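Local coordinates for protein aeromonas extracellular serine protease (Aeromonas sobria, PDB 3WQB) that cleaves peptide bonds after paired basic residues, one of them lysine, as a calcium-binding, secreted serine protease of the furin-like branch of the subtilases, at residues A[178-182]-A[242-248]; A[442-446]-A[584-588]; A[476-482]-A[528-534]. The protein carries 1 engineered substitution. All coordinates share one frame; numbering follows the deposited sequence.

Contact 1: residues A[178-182]-A[242-248]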
ATOM      1  N   TYR A 178       5.958  -0.109  -1.352  1.00  8.81           N
ATOM      2  CA  TYR A 178       5.837  -1.159  -2.359  1.00  8.97           C
ATOM      3  C   TYR A 178       4.430  -1.738  -2.394  1.00  9.19           C
ATOM      4  O   TYR A 178       3.616  -1.463  -1.515  1.00  9.40           O
ATOM      5  CB  TYR A 178       6.888  -2.267  -2.136  1.00  9.22           C
ATOM      6  CG  TYR A 178       6.831  -2.936  -0.780  1.00  9.97           C
ATOM      7  CD1 TYR A 178       5.839  -3.884  -0.478  1.00  9.10           C
ATOM      8  CD2 TYR A 178       7.794  -2.656   0.189  1.00 10.03           C
ATOM      9  CE1 TYR A 178       5.789  -4.509   0.768  1.00 11.45           C
ATOM     10  CE2 TYR A 178       7.759  -3.277   1.434  1.00 11.14           C
ATOM     11  CZ  TYR A 178       6.756  -4.202   1.714  1.00 11.54           C
ATOM     12  OH  TYR A 178       6.713  -4.817   2.941  1.00 13.58           O
ATOM     13  N   GLY A 179       4.146  -2.518  -3.436  1.00  9.36           N
ATOM     14  CA  GLY A 179       2.853  -3.154  -3.562  1.00  9.87           C
ATOM     15  C   GLY A 179       2.844  -4.131  -4.715  1.00 10.58           C
ATOM     16  O   GLY A 179       3.832  -4.257  -5.456  1.00 10.47           O
ATOM     17  N   MET A 180       1.712  -4.805  -4.865  1.00 11.01           N
ATOM     18  CA  MET A 180       1.554  -5.822  -5.884  1.00 12.46           C
ATOM     19  C   MET A 180       0.391  -5.476  -6.803  1.00 12.72           C
ATOM     20  O   MET A 180      -0.756  -5.425  -6.363  1.00 14.88           O
ATOM     21  CB  MET A 180       1.340  -7.188  -5.229  1.00 13.43           C
ATOM     22  CG  MET A 180       1.381  -8.336  -6.237  1.00 16.60           C
ATOM     23  SD  MET A 180       1.169  -9.933  -5.458  1.00 24.66           S
ATOM     24  CE  MET A 180      -0.507  -9.767  -4.945  1.00 19.82           C
ATOM     25  N   SER A 181       0.683  -5.250  -8.082  1.00 12.82           N
ATOM     26  CA  SER A 181      -0.371  -5.064  -9.079  1.00 13.01           C
ATOM     27  C   SER A 181      -0.832  -6.432  -9.554  1.00 13.43           C
ATOM     28  O   SER A 181      -0.023  -7.350  -9.682  1.00 15.28           O
ATOM     29  CB  SER A 181       0.124  -4.213 -10.243  1.00 12.84           C
ATOM     30  OG  SER A 181       0.448  -2.905  -9.791  1.00 13.05           O
ATOM     31  N   VAL A 182      -2.131  -6.565  -9.797  1.00 13.05           N
ATOM     32  CA  VAL A 182      -2.707  -7.862 -10.160  1.00 13.18           C
ATOM     33  C   VAL A 182      -3.680  -7.717 -11.308  1.00 13.11           C
ATOM     34  O   VAL A 182      -4.334  -6.679 -11.447  1.00 13.38           O
ATOM     35  CB  VAL A 182      -3.427  -8.545  -8.955  1.00 13.08           C
ATOM     36  CG1 VAL A 182      -2.445  -8.873  -7.847  1.00 14.04           C
ATOM     37  CG2 VAL A 182      -4.568  -7.683  -8.423  1.00 13.73           C
ATOM     38  N   GLU A 242      -6.115   0.594 -11.229  1.00 11.47           N
ATOM     39  CA  GLU A 242      -5.836  -0.088  -9.973  1.00 11.66           C
ATOM     40  C   GLU A 242      -6.587   0.554  -8.817  1.00 11.76           C
ATOM     41  O   GLU A 242      -6.225   1.626  -8.340  1.00 12.46           O
ATOM     42  CB  GLU A 242      -4.340  -0.073  -9.707  1.00 11.72           C
ATOM     43  CG  GLU A 242      -3.909  -0.819  -8.475  1.00 12.53           C
ATOM     44  CD  GLU A 242      -2.429  -0.980  -8.445  1.00 13.33           C
ATOM     45  OE1 GLU A 242      -1.949  -2.005  -8.974  1.00 14.85           O
ATOM     46  OE2 GLU A 242      -1.747  -0.070  -7.932  1.00 14.66           O
ATOM     47  N   ASN A 243      -7.658  -0.101  -8.392  1.00 11.02           N
ATOM     48  CA  ASN A 243      -8.258   0.211  -7.120  1.00 10.76           C
ATOM     49  C   ASN A 243      -7.325  -0.333  -6.046  1.00 10.51           C
ATOM     50  O   ASN A 243      -6.790  -1.434  -6.191  1.00 10.94           O
ATOM     51  CB  ASN A 243      -9.636  -0.430  -7.039  1.00 11.00           C
ATOM     52  CG  ASN A 243     -10.380  -0.049  -5.794  1.00  9.89           C
ATOM     53  OD1 ASN A 243     -10.022  -0.475  -4.695  1.00 11.74           O
ATOM     54  ND2 ASN A 243     -11.437   0.735  -5.948  1.00 10.59           N
ATOM     55  N   SER A 244      -7.097   0.449  -4.992  1.00 10.14           N
ATOM     56  CA  SER A 244      -6.172   0.066  -3.922  1.00 10.12           C
ATOM     57  C   SER A 244      -6.584  -1.136  -3.056  1.00  9.97           C
ATOM     58  O   SER A 244      -5.784  -1.618  -2.244  1.00 10.59           O
ATOM     59  CB  SER A 244      -5.858   1.288  -3.056  1.00 10.22           C
ATOM     60  OG  SER A 244      -7.033   1.892  -2.558  1.00 10.23           O
ATOM     61  N   ASN A 245      -7.819  -1.610  -3.225  1.00  9.99           N
ATOM     62  CA  ASN A 245      -8.255  -2.860  -2.592  1.00 10.27           C
ATOM     63  C   ASN A 245      -7.845  -4.119  -3.372  1.00 10.53           C
ATOM     64  O   ASN A 245      -8.053  -5.232  -2.893  1.00 11.11           O
ATOM     65  CB  ASN A 245      -9.777  -2.866  -2.358  1.00 10.36           C
ATOM     66  CG  ASN A 245     -10.175  -2.391  -0.963  1.00 10.02           C
ATOM     67  OD1 ASN A 245      -9.500  -2.674   0.016  1.00 10.66           O
ATOM     68  ND2 ASN A 245     -11.315  -1.710  -0.869  1.00 12.09           N
ATOM     69  N   LEU A 246      -7.271  -3.968  -4.569  1.00 10.14           N
ATOM     70  CA  LEU A 246      -6.898  -5.162  -5.340  1.00 10.99           C
ATOM     71  C   LEU A 246      -5.728  -5.943  -4.743  1.00 11.30           C
ATOM     72  O   LEU A 246      -5.727  -7.171  -4.773  1.00 12.48           O
ATOM     73  CB  LEU A 246      -6.624  -4.844  -6.807  1.00 11.15           C
ATOM     74  CG  LEU A 246      -7.801  -4.350  -7.641  1.00 11.92           C
ATOM     75  CD1 LEU A 246      -7.333  -4.010  -9.054  1.00 14.32           C
ATOM     76  CD2 LEU A 246      -8.939  -5.369  -7.661  1.00 15.42           C
ATOM     77  N   ASP A 247      -4.740  -5.242  -4.200  1.00 11.76           N
ATOM     78  CA  ASP A 247      -3.603  -5.908  -3.570  1.00 11.76           C
ATOM     79  C   ASP A 247      -4.066  -6.391  -2.196  1.00 11.75           C
ATOM     80  O   ASP A 247      -4.426  -5.567  -1.354  1.00 11.57           O
ATOM     81  CB  ASP A 247      -2.424  -4.933  -3.457  1.00 12.24           C
ATOM     82  CG  ASP A 247      -1.246  -5.497  -2.663  1.00 13.57           C
ATOM     83  OD1 ASP A 247      -1.360  -6.579  -2.033  1.00 14.35           O
ATOM     84  OD2 ASP A 247      -0.189  -4.829  -2.678  1.00 15.34           O
ATOM     85  N   PRO A 248      -4.108  -7.724  -1.986  1.00 12.60           N
ATOM     86  CA  PRO A 248      -4.649  -8.261  -0.725  1.00 12.48           C
ATOM     87  C   PRO A 248      -4.049  -7.667   0.563  1.00 12.09           C
ATOM     88  O   PRO A 248      -4.757  -7.517   1.560  1.00 12.50           O
ATOM     89  CB  PRO A 248      -4.365  -9.769  -0.826  1.00 13.08           C
ATOM     90  CG  PRO A 248      -3.293  -9.899  -1.854  1.00 15.05           C
ATOM     91  CD  PRO A 248      -3.545  -8.796  -2.836  1.00 12.50           C
TER
HETATM   92  O   HOH W   1      -3.237  -4.321  -7.012  1.00 21.28           O
HETATM   93  O   HOH W   2       0.742   0.307  -8.869  1.00 11.96           O
HETATM   94  O   HOH W   3      -3.595  -4.019  -9.770  1.00 14.26           O
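Glu242 reaches across to Ser181 through an extended side chain. Its CB and CG carry the chain across the gap, lying on Ile223: CG is anti to the backbone N (chi1 -177°), and the chain runs on nearly straight to put the carboxylate beside the serine. There OE1 accepts the Ser181 OG hydroxyl at 2.7 Å on its syn lone pair, and Ser181 CB comes within 3.3 Å of the same oxygen. OE1 is also met by a water that takes the Val182 N-H, while OE2 receives a second water and bonds to Ser272 in the surrounding loops. Glutamate suits the place because it has the length to span the gap and two oxygens to serve several donors at once.

Asp247 makes the other polar tie. Its OD2 accepts Met180 N at 2.9 Å, the donor standing 54° out of the carboxylate plane, and the side-chain-less Gly179 brings its CA to 3.6 Å from that oxygen. Apolar atoms fill in around these bonds: Met180, bent at its last torsion, lays CE 3.8 Å from Pro248 CD, and Val182 CG2 rests on Leu246 CB.

Asn243 to Leu246 form a type I turn, with an Asx turn at Asn243. The segment 178-182 leaves a central parallel strand of the subtilisin fold; Tyr178 and Gly179 carry the sheet on, antiparallel, into another protein chain, near the predicted charge relay of His115 and the engineered Ala336.

Contact 2: residues A[442-446]-A[584-588]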
ATOM      1  N   LYS A 442     -20.274 -14.829   8.215  1.00 14.72           N
ATOM      2  CA  LYS A 442     -20.358 -15.327   6.842  1.00 15.30           C
ATOM      3  C   LYS A 442     -21.807 -15.478   6.409  1.00 15.15           C
ATOM      4  O   LYS A 442     -22.643 -16.009   7.148  1.00 15.52           O
ATOM      5  CB  LYS A 442     -19.607 -16.659   6.690  1.00 15.96           C
ATOM      6  CG  LYS A 442     -19.527 -17.158   5.244  1.00 17.03           C
ATOM      7  CD  LYS A 442     -18.459 -18.221   5.059  1.00 20.72           C
ATOM      8  CE  LYS A 442     -18.289 -18.564   3.585  1.00 22.69           C
ATOM      9  NZ  LYS A 442     -17.057 -19.368   3.332  1.00 24.99           N
ATOM     10  N   ILE A 443     -22.089 -15.018   5.197  1.00 15.41           N
ATOM     11  CA  ILE A 443     -23.416 -15.109   4.615  1.00 16.44           C
ATOM     12  C   ILE A 443     -23.299 -15.880   3.307  1.00 16.78           C
ATOM     13  O   ILE A 443     -22.760 -15.370   2.326  1.00 16.97           O
ATOM     14  CB  ILE A 443     -24.031 -13.702   4.352  1.00 16.26           C
ATOM     15  CG1 ILE A 443     -23.996 -12.826   5.615  1.00 16.88           C
ATOM     16  CG2 ILE A 443     -25.456 -13.828   3.822  1.00 17.02           C
ATOM     17  CD1 ILE A 443     -22.743 -11.979   5.759  1.00 17.50           C
ATOM     18  N   ASN A 444     -23.789 -17.118   3.302  1.00 17.96           N
ATOM     19  CA  ASN A 444     -23.887 -17.891   2.074  1.00 18.99           C
ATOM     20  C   ASN A 444     -25.172 -17.514   1.349  1.00 19.66           C
ATOM     21  O   ASN A 444     -26.243 -17.476   1.956  1.00 20.51           O
ATOM     22  CB  ASN A 444     -23.864 -19.396   2.362  1.00 19.17           C
ATOM     23  CG  ASN A 444     -22.545 -19.862   2.953  1.00 20.76           C
ATOM     24  OD1 ASN A 444     -21.476 -19.617   2.394  1.00 23.27           O
ATOM     25  ND2 ASN A 444     -22.617 -20.548   4.079  1.00 24.75           N
ATOM     26  N   VAL A 445     -25.059 -17.240   0.054  1.00 19.80           N
ATOM     27  CA  VAL A 445     -26.175 -16.719  -0.728  1.00 21.08           C
ATOM     28  C   VAL A 445     -26.684 -17.833  -1.632  1.00 21.55           C
ATOM     29  O   VAL A 445     -25.894 -18.554  -2.242  1.00 21.56           O
ATOM     30  CB  VAL A 445     -25.748 -15.467  -1.536  1.00 21.12           C
ATOM     31  CG1 VAL A 445     -26.879 -14.960  -2.421  1.00 22.21           C
ATOM     32  CG2 VAL A 445     -25.298 -14.360  -0.589  1.00 21.65           C
ATOM     33  N   THR A 446     -28.004 -17.977  -1.692  1.00 22.92           N
ATOM     34  CA  THR A 446     -28.639 -19.077  -2.420  1.00 24.28           C
ATOM     35  C   THR A 446     -29.847 -18.606  -3.225  1.00 24.30           C
ATOM     36  O   THR A 446     -30.411 -17.535  -2.971  1.00 24.72           O
ATOM     37  CB  THR A 446     -29.107 -20.203  -1.459  1.00 24.79           C
ATOM     38  OG1 THR A 446     -30.042 -19.673  -0.515  1.00 26.50           O
ATOM     39  CG2 THR A 446     -27.929 -20.836  -0.711  1.00 25.74           C
ATOM     40  N   LYS A 584     -23.025 -14.878 -10.393  1.00 16.09           N
ATOM     41  CA  LYS A 584     -23.657 -15.463  -9.226  1.00 16.81           C
ATOM     42  C   LYS A 584     -22.879 -15.047  -7.990  1.00 15.70           C
ATOM     43  O   LYS A 584     -21.686 -15.305  -7.906  1.00 15.98           O
ATOM     44  CB  LYS A 584     -23.671 -16.994  -9.362  1.00 17.91           C
ATOM     45  CG  LYS A 584     -24.198 -17.755  -8.151  1.00 20.51           C
ATOM     46  CD  LYS A 584     -24.227 -19.256  -8.409  1.00 23.17           C
ATOM     47  CE  LYS A 584     -22.841 -19.880  -8.326  1.00 24.84           C
ATOM     48  NZ  LYS A 584     -22.890 -21.369  -8.369  1.00 26.36           N
ATOM     49  N   LEU A 585     -23.546 -14.385  -7.048  1.00 15.11           N
ATOM     50  CA  LEU A 585     -22.947 -14.141  -5.739  1.00 14.85           C
ATOM     51  C   LEU A 585     -23.014 -15.438  -4.934  1.00 15.09           C
ATOM     52  O   LEU A 585     -24.086 -16.033  -4.788  1.00 15.94           O
ATOM     53  CB  LEU A 585     -23.681 -13.016  -5.003  1.00 14.66           C
ATOM     54  CG  LEU A 585     -23.180 -12.641  -3.608  1.00 14.53           C
ATOM     55  CD1 LEU A 585     -21.717 -12.172  -3.619  1.00 14.72           C
ATOM     56  CD2 LEU A 585     -24.073 -11.583  -2.998  1.00 15.55           C
ATOM     57  N   ILE A 586     -21.864 -15.870  -4.432  1.00 14.78           N
ATOM     58  CA  ILE A 586     -21.748 -17.128  -3.689  1.00 14.97           C
ATOM     59  C   ILE A 586     -21.837 -16.889  -2.177  1.00 14.76           C
ATOM     60  O   ILE A 586     -22.656 -17.494  -1.484  1.00 14.88           O
ATOM     61  CB  ILE A 586     -20.438 -17.884  -4.066  1.00 15.12           C
ATOM     62  CG1 ILE A 586     -20.443 -18.252  -5.555  1.00 16.11           C
ATOM     63  CG2 ILE A 586     -20.240 -19.129  -3.179  1.00 15.29           C
ATOM     64  CD1 ILE A 586     -19.078 -18.625  -6.113  1.00 16.84           C
ATOM     65  N   SER A 587     -20.989 -16.000  -1.669  1.00 13.98           N
ATOM     66  CA  SER A 587     -20.959 -15.714  -0.247  1.00 14.15           C
ATOM     67  C   SER A 587     -20.238 -14.409  -0.031  1.00 13.11           C
ATOM     68  O   SER A 587     -19.484 -13.959  -0.887  1.00 13.41           O
ATOM     69  CB  SER A 587     -20.217 -16.811   0.518  1.00 14.47           C
ATOM     70  OG  SER A 587     -18.838 -16.811   0.210  1.00 17.58           O
ATOM     71  N   TRP A 588     -20.466 -13.809   1.129  1.00 12.69           N
ATOM     72  CA  TRP A 588     -19.594 -12.752   1.596  1.00 12.38           C
ATOM     73  C   TRP A 588     -19.476 -12.851   3.098  1.00 12.57           C
ATOM     74  O   TRP A 588     -20.311 -13.491   3.748  1.00 13.14           O
ATOM     75  CB  TRP A 588     -20.076 -11.368   1.153  1.00 12.72           C
ATOM     76  CG  TRP A 588     -21.337 -10.873   1.792  1.00 11.82           C
ATOM     77  CD1 TRP A 588     -22.592 -11.394   1.654  1.00 13.08           C
ATOM     78  CD2 TRP A 588     -21.466  -9.733   2.651  1.00 11.69           C
ATOM     79  NE1 TRP A 588     -23.488 -10.657   2.376  1.00 12.98           N
ATOM     80  CE2 TRP A 588     -22.827  -9.628   2.998  1.00 11.78           C
ATOM     81  CE3 TRP A 588     -20.556  -8.803   3.176  1.00 10.97           C
ATOM     82  CZ2 TRP A 588     -23.309  -8.614   3.828  1.00 12.45           C
ATOM     83  CZ3 TRP A 588     -21.036  -7.791   3.995  1.00 11.15           C
ATOM     84  CH2 TRP A 588     -22.401  -7.703   4.311  1.00 12.07           C
TER
HETATM   85  O   HOH W   4     -24.896 -18.690  -4.835  1.00 21.19           O
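The indole of Trp588 carries Ile443 on one face: CD1 stands 3.6 Å above the ring plane, displaced toward the rim, in a CH-pi contact with the five-membered ring. CD1 is nearest CE2 among the ring atoms, at 3.6 Å, while Ile443 CB lies 3.7 Å from NE1. The two side chains run side by side in the same direction. A chi1 of 69° sets the tryptophan CG between its own backbone N and carbonyl carbon, which turns the ring toward Ile443 on the facing strand; the indole N-H is used by Ser462 of the strand 460-466. A branched aliphatic chain suits this position, since it offers a methyl to the ring and asks for no polar partner.

Beneath the ring the strands run antiparallel. Ile443 and Trp588 form a hydrogen-bonded pair, Ile443 N giving to Trp588 O at 2.8 Å and Trp588 N to Ile443 O at 3.0 Å. Asn444 and Ser587 follow as a non-hydrogen-bonded pair, and a serine there keeps the side chain small. Ile586 and Ser587 both face Ser480 of the next strand, a classic beta bulge; Val445 N still finds Ile586 O at 2.9 Å.

Farther along, Val445 CG2 packs 3.9 Å from Leu585 CD2, and one water donates to both Val445 O and Leu585 O where the strands part. The chemistry thus divides the work: backbone bonds fix the register within this P-domain sheet, apolar branches fill the side bearing Trp588, and water takes over the carbonyls where direct pairing ends.

Contact 3: residues A[476-482]-A[528-534]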
ATOM      1  N   GLN A 476     -13.800  -4.942   7.199  1.00 11.06           N
ATOM      2  CA  GLN A 476     -13.283  -5.829   6.176  1.00 11.19           C
ATOM      3  C   GLN A 476     -14.415  -6.675   5.644  1.00 11.60           C
ATOM      4  O   GLN A 476     -15.319  -7.075   6.392  1.00 12.01           O
ATOM      5  CB  GLN A 476     -12.199  -6.744   6.732  1.00 11.63           C
ATOM      6  CG  GLN A 476     -10.939  -6.018   7.170  1.00 11.14           C
ATOM      7  CD  GLN A 476     -10.013  -6.916   7.950  1.00 12.55           C
ATOM      8  OE1 GLN A 476     -10.449  -7.610   8.869  1.00 13.14           O
ATOM      9  NE2 GLN A 476      -8.726  -6.894   7.609  1.00 12.68           N
ATOM     10  N   VAL A 477     -14.355  -6.933   4.345  1.00 12.02           N
ATOM     11  CA  VAL A 477     -15.314  -7.789   3.663  1.00 13.21           C
ATOM     12  C   VAL A 477     -14.539  -8.793   2.818  1.00 13.12           C
ATOM     13  O   VAL A 477     -13.542  -8.439   2.176  1.00 14.85           O
ATOM     14  CB  VAL A 477     -16.272  -6.941   2.773  1.00 13.99           C
ATOM     15  CG1 VAL A 477     -17.030  -7.771   1.771  1.00 16.05           C
ATOM     16  CG2 VAL A 477     -17.255  -6.168   3.626  1.00 14.03           C
ATOM     17  N   MET A 478     -14.976 -10.049   2.831  1.00 12.62           N
ATOM     18  CA  MET A 478     -14.504 -11.020   1.843  1.00 13.23           C
ATOM     19  C   MET A 478     -15.670 -11.349   0.939  1.00 12.84           C
ATOM     20  O   MET A 478     -16.802 -11.450   1.413  1.00 13.06           O
ATOM     21  CB  MET A 478     -13.971 -12.286   2.508  1.00 13.62           C
ATOM     22  CG  MET A 478     -12.661 -12.055   3.235  1.00 15.19           C
ATOM     23  SD  MET A 478     -11.989 -13.580   3.901  1.00 19.35           S
ATOM     24  CE  MET A 478     -13.214 -14.034   5.130  1.00 19.78           C
ATOM     25  N   VAL A 479     -15.404 -11.474  -0.359  1.00 12.18           N
ATOM     26  CA  VAL A 479     -16.459 -11.777  -1.345  1.00 12.28           C
ATOM     27  C   VAL A 479     -16.074 -12.975  -2.204  1.00 12.02           C
ATOM     28  O   VAL A 479     -14.920 -13.104  -2.640  1.00 12.12           O
ATOM     29  CB  VAL A 479     -16.794 -10.555  -2.259  1.00 12.40           C
ATOM     30  CG1 VAL A 479     -17.881 -10.922  -3.280  1.00 13.79           C
ATOM     31  CG2 VAL A 479     -17.255  -9.376  -1.434  1.00 14.02           C
ATOM     32  N   SER A 480     -17.054 -13.848  -2.423  1.00 12.03           N
ATOM     33  CA  SER A 480     -16.929 -14.947  -3.374  1.00 12.64           C
ATOM     34  C   SER A 480     -18.089 -14.866  -4.349  1.00 12.77           C
ATOM     35  O   SER A 480     -19.243 -14.738  -3.944  1.00 13.30           O
ATOM     36  CB  SER A 480     -16.925 -16.297  -2.654  1.00 13.20           C
ATOM     37  OG  SER A 480     -15.788 -16.378  -1.811  1.00 14.62           O
ATOM     38  N   LEU A 481     -17.767 -14.907  -5.640  1.00 12.76           N
ATOM     39  CA  LEU A 481     -18.770 -14.845  -6.696  1.00 13.07           C
ATOM     40  C   LEU A 481     -18.201 -15.427  -7.981  1.00 13.43           C
ATOM     41  O   LEU A 481     -16.982 -15.514  -8.150  1.00 13.57           O
ATOM     42  CB  LEU A 481     -19.275 -13.402  -6.905  1.00 13.16           C
ATOM     43  CG  LEU A 481     -18.294 -12.301  -7.318  1.00 12.70           C
ATOM     44  CD1 LEU A 481     -18.022 -12.336  -8.822  1.00 13.97           C
ATOM     45  CD2 LEU A 481     -18.857 -10.944  -6.925  1.00 14.28           C
ATOM     46  N   ASP A 482     -19.099 -15.817  -8.881  1.00 13.77           N
ATOM     47  CA  ASP A 482     -18.724 -16.172 -10.248  1.00 14.28           C
ATOM     48  C   ASP A 482     -19.192 -15.097 -11.204  1.00 14.19           C
ATOM     49  O   ASP A 482     -20.330 -14.631 -11.114  1.00 14.20           O
ATOM     50  CB  ASP A 482     -19.361 -17.497 -10.663  1.00 15.08           C
ATOM     51  CG  ASP A 482     -18.777 -18.695  -9.934  1.00 16.83           C
ATOM     52  OD1 ASP A 482     -17.645 -18.610  -9.410  1.00 19.07           O
ATOM     53  OD2 ASP A 482     -19.457 -19.739  -9.911  1.00 21.81           O
ATOM     54  N   LEU A 528     -14.420 -14.301  -7.992  1.00 16.82           N
ATOM     55  CA  LEU A 528     -13.746 -13.948  -6.748  1.00 15.68           C
ATOM     56  C   LEU A 528     -13.866 -15.099  -5.777  1.00 15.27           C
ATOM     57  O   LEU A 528     -14.915 -15.729  -5.702  1.00 15.07           O
ATOM     58  CB  LEU A 528     -14.382 -12.702  -6.128  1.00 15.39           C
ATOM     59  CG  LEU A 528     -14.456 -11.424  -6.972  1.00 14.95           C
ATOM     60  CD1 LEU A 528     -15.043 -10.295  -6.139  1.00 14.22           C
ATOM     61  CD2 LEU A 528     -13.091 -11.043  -7.528  1.00 15.19           C
ATOM     62  N   ARG A 529     -12.787 -15.366  -5.048  1.00 14.70           N
ATOM     63  CA  ARG A 529     -12.775 -16.399  -4.015  1.00 14.69           C
ATOM     64  C   ARG A 529     -12.144 -15.804  -2.761  1.00 14.70           C
ATOM     65  O   ARG A 529     -10.920 -15.632  -2.697  1.00 14.85           O
ATOM     66  CB  ARG A 529     -11.995 -17.642  -4.478  1.00 14.45           C
ATOM     67  CG  ARG A 529     -12.656 -18.462  -5.603  1.00 15.59           C
ATOM     68  CD  ARG A 529     -14.030 -18.981  -5.186  1.00 15.40           C
ATOM     69  NE  ARG A 529     -14.666 -19.828  -6.198  1.00 17.28           N
ATOM     70  CZ  ARG A 529     -15.437 -19.377  -7.184  1.00 17.21           C
ATOM     71  NH1 ARG A 529     -15.674 -18.076  -7.324  1.00 15.96           N
ATOM     72  NH2 ARG A 529     -15.978 -20.229  -8.038  1.00 18.63           N
ATOM     73  N   ASP A 530     -12.984 -15.453  -1.788  1.00 14.88           N
ATOM     74  CA  ASP A 530     -12.539 -14.781  -0.554  1.00 14.92           C
ATOM     75  C   ASP A 530     -11.641 -13.575  -0.856  1.00 14.22           C
ATOM     76  O   ASP A 530     -10.600 -13.374  -0.221  1.00 14.65           O
ATOM     77  CB  ASP A 530     -11.810 -15.748   0.392  1.00 15.63           C
ATOM     78  CG  ASP A 530     -12.715 -16.811   0.994  1.00 18.28           C
ATOM     79  OD1 ASP A 530     -13.941 -16.601   1.083  1.00 20.05           O
ATOM     80  OD2 ASP A 530     -12.170 -17.863   1.398  1.00 22.22           O
ATOM     81  N   MET A 531     -12.031 -12.781  -1.847  1.00 12.81           N
ATOM     82  CA  MET A 531     -11.288 -11.561  -2.120  1.00 12.58           C
ATOM     83  C   MET A 531     -11.595 -10.553  -1.023  1.00 11.83           C
ATOM     84  O   MET A 531     -12.756 -10.262  -0.755  1.00 11.63           O
ATOM     85  CB  MET A 531     -11.628 -10.970  -3.480  1.00 13.13           C
ATOM     86  CG  MET A 531     -10.750  -9.767  -3.768  1.00 14.96           C
ATOM     87  SD  MET A 531     -11.129  -8.914  -5.280  1.00 21.92           S
ATOM     88  CE  MET A 531     -10.722  -7.238  -4.813  1.00 19.78           C
ATOM     89  N   ARG A 532     -10.548 -10.029  -0.393  1.00 11.67           N
ATOM     90  CA  ARG A 532     -10.720  -9.137   0.748  1.00 11.71           C
ATOM     91  C   ARG A 532     -10.654  -7.671   0.335  1.00 11.39           C
ATOM     92  O   ARG A 532      -9.844  -7.281  -0.528  1.00 11.56           O
ATOM     93  CB  ARG A 532      -9.694  -9.435   1.848  1.00 11.74           C
ATOM     94  CG  ARG A 532     -10.030  -8.782   3.185  1.00 11.76           C
ATOM     95  CD  ARG A 532      -9.042  -9.147   4.265  1.00 11.96           C
ATOM     96  NE  ARG A 532      -7.691  -8.771   3.861  1.00 11.81           N
ATOM     97  CZ  ARG A 532      -6.580  -9.189   4.452  1.00 12.77           C
ATOM     98  NH1 ARG A 532      -6.646 -10.014   5.490  1.00 15.23           N
ATOM     99  NH2 ARG A 532      -5.399  -8.785   3.994  1.00 14.32           N
ATOM    100  N   MET A 533     -11.534  -6.873   0.945  1.00 10.51           N
ATOM    101  CA  MET A 533     -11.542  -5.427   0.757  1.00 10.92           C
ATOM    102  C   MET A 533     -11.743  -4.762   2.113  1.00 10.24           C
ATOM    103  O   MET A 533     -12.341  -5.353   3.021  1.00 10.95           O
ATOM    104  CB  MET A 533     -12.655  -5.012  -0.204  1.00 11.75           C
ATOM    105  CG  MET A 533     -12.467  -5.537  -1.616  1.00 14.47           C
ATOM    106  SD  MET A 533     -14.009  -5.735  -2.540  1.00 16.47           S
ATOM    107  CE  MET A 533     -14.641  -7.225  -1.794  1.00 20.50           C
ATOM    108  N   LEU A 534     -11.230  -3.544   2.262  1.00  9.24           N
ATOM    109  CA  LEU A 534     -11.414  -2.786   3.495  1.00  9.39           C
ATOM    110  C   LEU A 534     -12.008  -1.417   3.177  1.00  9.07           C
ATOM    111  O   LEU A 534     -11.719  -0.837   2.128  1.00  9.04           O
ATOM    112  CB  LEU A 534     -10.080  -2.657   4.241  1.00  9.46           C
ATOM    113  CG  LEU A 534     -10.120  -1.860   5.551  1.00  9.26           C
ATOM    114  CD1 LEU A 534      -9.217  -2.476   6.589  1.00 11.32           C
ATOM    115  CD2 LEU A 534      -9.764  -0.382   5.354  1.00  9.81           C
TER
HETATM  116  O   HOH W   5     -15.973 -14.873   0.513  1.00 22.02           O
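Val479 and Met533 meet at the tightest point of this strand pair, with Val479 CG2 only 3.4 Å from Met533 CE, closer than usual for two carbons. The methionine chain bends at chi3 (-76°), which turns the methyl back onto the valine. Leu528 continues the apolar face: its CD1 lies 3.9 Å from Leu481 CD2, the two leucines side by side. Beta-branched valines and flexible methionines suit such a face, the former filling space close to the strand and the latter adapting to what remains. Leu489, Leu493 and Ile491 of the strand 489-494 pack against it. The other face, with Gln476 and Arg532, is polar yet also buried: amide and guanidinium planes lie 12° apart, bonded to Ser251, Pro248 and Asp197.

Antiparallel backbone bonds join Val477 to Met533 and Val479 to Met531. Asp530 and Met531 both face Val479, a G1 beta bulge, and the register shifts by one before Leu481 pairs with Leu528. At the bulge the Asp530 N-H turns to a side chain instead, giving to Ser480 OG at 3.0 Å; a water joins that hydroxyl to Asp530 OD1.

At the more exposed end Arg529 grips Asp482 end-on, NH1 and NH2 both bonding to the single oxygen OD1, with NH2 the shorter at 2.7 Å. The carboxylate and guanidinium planes are 35° apart, yet OD1 lies nearly in the guanidinium plane. NH1 also bonds to Leu528 O at 3.0 Å, approaching it from the face opposite to Leu481 N. Lys526 holds the other Asp482 oxygen, so the aspartate probably offsets two positive charges. Six backbone bonds thus hold the strands together, apolar packing joins one face to strand 489-494, and the salt bridge fixes the corner, its arginine also binding the carbonyl of the residue before it.

Contact 1 belongs to the subtilisin domain, contacts 2 and 3 to the P-domain. Contacts 1 and 3 join the two: their centres are 14 Å apart, and Pro248 O accepts from Arg532 NH2 at 2.8 Å while Asn245 OD1 takes Leu534 N at 3.0 Å. Contact 3 is nested in the chain loop that contact 2 closes, and strands 471-482 and 583-595 are neighbours in one sheet; the centres of contacts 2 and 3 are 10 Å apart. Gly179 lies about 9 Å from the side chains of His115 and of Ala336, the engineered position of the predicted charge relay. The side chain of Leu481 lies about 11 Å from a bound calcium ion.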